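Local coordinates for protein Lic12234 (Leptospira interrogans, PDB 4TZH) that is of unknown function but is a leucine-rich repeat protein of a pathogen, possibly a virulence factor that binds other proteins, as many such repeats do, at residues Lys144-Leu152 with Leu169-Phe180. Numbering follows the deposited sequence.
Sequences KLTSIPDEL and LTTPERNIRKLF
Ile148 points at the 169-180 segment and meets two side chains of its helix. Its CB lies 3.8 Å from Ile176 CD1, and the two isoleucines cross at about a right angle. With chi1 at -77°, CG1 lies beside the backbone N and CG2 is turned away from that N. The CG2 methyl touches both Ile176 CD1 and Leu179 CD1, the latter at 4.0 Å. Leu179 splits its two methyls. CD1 goes to Ile148, while CD2 packs beside Asp150, 3.7 Å from OD1, with the aspartate running across it.

Further along, Phe180 reaches Leu152 through CZ and CE1. CZ sits 4.0 Å from Leu152 CG, and CE1 comes to 3.4 Å from Leu152 O, which approaches the ring obliquely. At the other end the Leu169 side chain extends away from its own N (chi1 -173°). With chi2 near 61°, CD1 lies on the Thr146-Ser147 peptide, 3.5 Å from Thr146 C and 3.6 Å from Ser147 N, and CD2 turns to Ile148.

Two waters bridge the segments. One joins backbone to backbone, donating to Thr146 O and accepting from Thr170 N. The other accepts from the backbone N-H of Ile148 (N to water 2.9 Å) and hydrogen-bonds to the side-chain hydroxyl OG1 of Thr171.

The contact joins the loops and convex-side segments that follow strands 137-139 and 160-162, in successive turns of the leucine-rich repeat solenoid near its C-terminal end. Leu152 and Phe180 both also touch Leu161 of strand 160-162, while Ile176 and Phe180 lean on Ile187 of strand 186-188, the last of the parallel sheet.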
loop_
_atom_site.group_PDB
_atom_site.type_symbol
_atom_site.label_atom_id
_atom_site.label_comp_id
_atom_site.label_asym_id
_atom_site.label_seq_id
_atom_site.Cartn_x
_atom_site.Cartn_y
_atom_site.Cartn_z
ATOM N N LYS A 144 0.731 -1.273 16.130
ATOM C CA LYS A 144 1.334 -1.673 17.411
ATOM C C LYS A 144 2.750 -1.099 17.459
ATOM O O LYS A 144 3.701 -1.742 17.930
ATOM C CB LYS A 144 1.327 -3.217 17.510
ATOM C CG LYS A 144 -0.081 -3.835 17.501
ATOM C CD LYS A 144 -0.860 -3.616 18.801
ATOM C CE LYS A 144 -2.315 -3.995 18.640
ATOM N NZ LYS A 144 -3.129 -3.558 19.803
ATOM N N LEU A 145 2.909 0.126 16.946
ATOM C CA LEU A 145 4.210 0.752 16.773
ATOM C C LEU A 145 4.968 0.921 18.042
ATOM O O LEU A 145 4.397 1.333 19.049
ATOM C CB LEU A 145 4.108 2.117 16.103
ATOM C CG LEU A 145 3.617 2.108 14.670
ATOM C CD1 LEU A 145 3.397 3.533 14.212
ATOM C CD2 LEU A 145 4.593 1.401 13.736
ATOM N N THR A 146 6.248 0.552 18.015
ATOM C CA THR A 146 7.122 0.741 19.171
ATOM C C THR A 146 8.273 1.663 18.837
ATOM O O THR A 146 8.902 2.213 19.757
ATOM C CB THR A 146 7.621 -0.574 19.796
ATOM O OG1 THR A 146 8.292 -1.342 18.799
ATOM C CG2 THR A 146 6.515 -1.366 20.457
ATOM N N SER A 147 8.574 1.813 17.541
ATOM C CA SER A 147 9.616 2.713 17.071
ATOM C C SER A 147 9.310 3.178 15.657
ATOM O O SER A 147 8.574 2.504 14.914
ATOM C CB SER A 147 10.988 2.044 17.119
ATOM O OG SER A 147 11.126 1.032 16.130
ATOM N N ILE A 148 9.866 4.341 15.310
ATOM C CA ILE A 148 9.795 4.937 13.991
ATOM C C ILE A 148 11.256 5.065 13.494
ATOM O O ILE A 148 12.089 5.559 14.252
ATOM C CB ILE A 148 9.008 6.282 14.038
ATOM C CG1 ILE A 148 7.461 6.049 14.118
ATOM C CG2 ILE A 148 9.392 7.249 12.895
ATOM C CD1 ILE A 148 6.853 4.950 13.185
ATOM N N PRO A 149 11.627 4.577 12.286
ATOM C CA PRO A 149 13.041 4.713 11.874
ATOM C C PRO A 149 13.394 6.148 11.511
ATOM O O PRO A 149 12.544 6.870 10.987
ATOM C CB PRO A 149 13.159 3.797 10.666
ATOM C CG PRO A 149 11.773 3.810 10.060
ATOM C CD PRO A 149 10.812 3.932 11.232
ATOM N N ASP A 150 14.656 6.560 11.776
ATOM C CA ASP A 150 15.127 7.908 11.439
ATOM C C ASP A 150 14.999 8.195 9.945
ATOM O O ASP A 150 14.797 9.351 9.566
ATOM C CB ASP A 150 16.583 8.117 11.880
ATOM C CG ASP A 150 16.813 8.089 13.375
ATOM O OD1 ASP A 150 15.834 8.263 14.131
ATOM O OD2 ASP A 150 17.976 7.927 13.789
ATOM N N GLU A 151 15.057 7.136 9.098
ATOM C CA GLU A 151 14.928 7.264 7.648
ATOM C C GLU A 151 13.581 7.848 7.226
ATOM O O GLU A 151 13.473 8.360 6.120
ATOM C CB GLU A 151 15.189 5.924 6.942
ATOM C CG GLU A 151 16.641 5.459 7.013
ATOM C CD GLU A 151 17.037 4.679 8.251
ATOM O OE1 GLU A 151 16.197 4.521 9.166
ATOM O OE2 GLU A 151 18.198 4.210 8.297
ATOM N N LEU A 152 12.568 7.846 8.117
ATOM C CA LEU A 152 11.296 8.481 7.779
ATOM C C LEU A 152 11.495 9.971 7.491
ATOM O O LEU A 152 10.801 10.560 6.665
ATOM C CB LEU A 152 10.268 8.254 8.893
ATOM C CG LEU A 152 8.810 8.305 8.460
ATOM C CD1 LEU A 152 8.448 7.120 7.600
ATOM C CD2 LEU A 152 7.888 8.308 9.657
ATOM N N LEU A 169 3.746 3.193 21.303
ATOM C CA LEU A 169 4.860 4.021 20.855
ATOM C C LEU A 169 5.282 4.918 21.996
ATOM O O LEU A 169 4.532 5.827 22.369
ATOM C CB LEU A 169 4.481 4.826 19.578
ATOM C CG LEU A 169 5.600 5.636 18.867
ATOM C CD1 LEU A 169 6.719 4.746 18.381
ATOM C CD2 LEU A 169 5.050 6.400 17.646
ATOM N N THR A 170 6.444 4.597 22.599
ATOM C CA THR A 170 6.990 5.343 23.742
ATOM C C THR A 170 7.882 6.479 23.277
ATOM O O THR A 170 8.240 7.334 24.088
ATOM C CB THR A 170 7.710 4.407 24.739
ATOM O OG1 THR A 170 8.820 3.785 24.089
ATOM C CG2 THR A 170 6.792 3.343 25.330
ATOM N N THR A 171 8.230 6.497 21.968
ATOM C CA THR A 171 9.066 7.524 21.347
ATOM C C THR A 171 8.485 8.921 21.615
ATOM O O THR A 171 7.336 9.178 21.227
ATOM C CB THR A 171 9.257 7.246 19.853
ATOM O OG1 THR A 171 9.739 5.909 19.676
ATOM C CG2 THR A 171 10.205 8.222 19.208
ATOM N N PRO A 172 9.246 9.819 22.289
ATOM C CA PRO A 172 8.713 11.162 22.566
ATOM C C PRO A 172 8.308 11.903 21.303
ATOM O O PRO A 172 8.964 11.782 20.269
ATOM C CB PRO A 172 9.872 11.876 23.272
ATOM C CG PRO A 172 10.708 10.778 23.845
ATOM C CD PRO A 172 10.609 9.662 22.841
ATOM N N GLU A 173 7.209 12.660 21.396
ATOM C CA GLU A 173 6.665 13.457 20.305
ATOM C C GLU A 173 7.735 14.388 19.680
ATOM O O GLU A 173 7.827 14.478 18.449
ATOM C CB GLU A 173 5.462 14.256 20.833
ATOM C CG GLU A 173 4.998 15.353 19.891
ATOM C CD GLU A 173 3.664 16.006 20.191
ATOM O OE1 GLU A 173 3.236 16.036 21.369
ATOM O OE2 GLU A 173 3.051 16.507 19.223
ATOM N N ARG A 174 8.551 15.055 20.534
ATOM C CA ARG A 174 9.598 15.968 20.084
ATOM C C ARG A 174 10.595 15.267 19.157
ATOM O O ARG A 174 11.053 15.879 18.186
ATOM C CB ARG A 174 10.301 16.604 21.311
ATOM C CG ARG A 174 11.409 17.588 21.009
ATOM C CD ARG A 174 11.936 18.216 22.302
ATOM N NE ARG A 174 10.869 18.832 23.101
ATOM C CZ ARG A 174 10.927 20.043 23.650
ATOM N NH1 ARG A 174 12.013 20.794 23.506
ATOM N NH2 ARG A 174 9.902 20.510 24.350
ATOM N N ASN A 175 10.924 13.998 19.452
ATOM C CA ASN A 175 11.884 13.240 18.638
ATOM C C ASN A 175 11.359 12.989 17.223
ATOM O O ASN A 175 12.110 13.121 16.249
ATOM C CB ASN A 175 12.261 11.930 19.332
ATOM C CG ASN A 175 13.026 12.112 20.634
ATOM O OD1 ASN A 175 12.994 13.168 21.285
ATOM N ND2 ASN A 175 13.712 11.070 21.056
ATOM N N ILE A 176 10.059 12.659 17.129
ATOM C CA ILE A 176 9.362 12.414 15.862
ATOM C C ILE A 176 9.372 13.714 15.047
ATOM O O ILE A 176 9.755 13.734 13.872
ATOM C CB ILE A 176 7.905 11.912 16.153
ATOM C CG1 ILE A 176 7.889 10.568 16.935
ATOM C CG2 ILE A 176 7.029 11.850 14.878
ATOM C CD1 ILE A 176 8.414 9.297 16.191
ATOM N N ARG A 177 8.951 14.807 15.688
ATOM C CA ARG A 177 8.874 16.103 15.029
ATOM C C ARG A 177 10.243 16.577 14.591
ATOM O O ARG A 177 10.348 17.164 13.513
ATOM C CB ARG A 177 8.165 17.142 15.901
ATOM C CG ARG A 177 6.710 16.768 16.181
ATOM C CD ARG A 177 5.996 17.835 16.986
ATOM N NE ARG A 177 4.550 17.578 17.073
ATOM C CZ ARG A 177 3.669 17.955 16.154
ATOM N NH1 ARG A 177 4.069 18.610 15.072
ATOM N NH2 ARG A 177 2.378 17.675 16.307
ATOM N N LYS A 178 11.303 16.278 15.392
ATOM C CA LYS A 178 12.669 16.653 15.023
ATOM C C LYS A 178 13.116 16.020 13.701
ATOM O O LYS A 178 13.898 16.640 12.979
ATOM C CB LYS A 178 13.657 16.296 16.141
ATOM C CG LYS A 178 13.983 17.461 17.064
ATOM C CD LYS A 178 14.967 17.068 18.169
ATOM C CE LYS A 178 16.297 17.792 18.059
ATOM N NZ LYS A 178 17.314 17.244 18.996
ATOM N N LEU A 179 12.584 14.820 13.343
ATOM C CA LEU A 179 12.951 14.183 12.074
ATOM C C LEU A 179 12.574 15.049 10.869
ATOM O O LEU A 179 13.224 14.960 9.820
ATOM C CB LEU A 179 12.297 12.795 11.911
ATOM C CG LEU A 179 12.593 11.721 12.959
ATOM C CD1 LEU A 179 11.768 10.486 12.676
ATOM C CD2 LEU A 179 14.103 11.372 12.998
ATOM N N PHE A 180 11.524 15.878 11.024
ATOM C CA PHE A 180 10.974 16.745 9.965
ATOM C C PHE A 180 11.066 18.223 10.340
ATOM O O PHE A 180 10.199 19.011 9.937
ATOM C CB PHE A 180 9.501 16.411 9.762
ATOM C CG PHE A 180 9.216 14.963 9.474
ATOM C CD1 PHE A 180 9.294 14.469 8.180
ATOM C CD2 PHE A 180 8.843 14.101 10.492
ATOM C CE1 PHE A 180 8.981 13.134 7.909
ATOM C CE2 PHE A 180 8.567 12.764 10.228
ATOM C CZ PHE A 180 8.627 12.292 8.935
HETATM O O HOH W 1 7.769 2.132 22.218
HETATM O O HOH W 2 11.233 5.669 17.458
#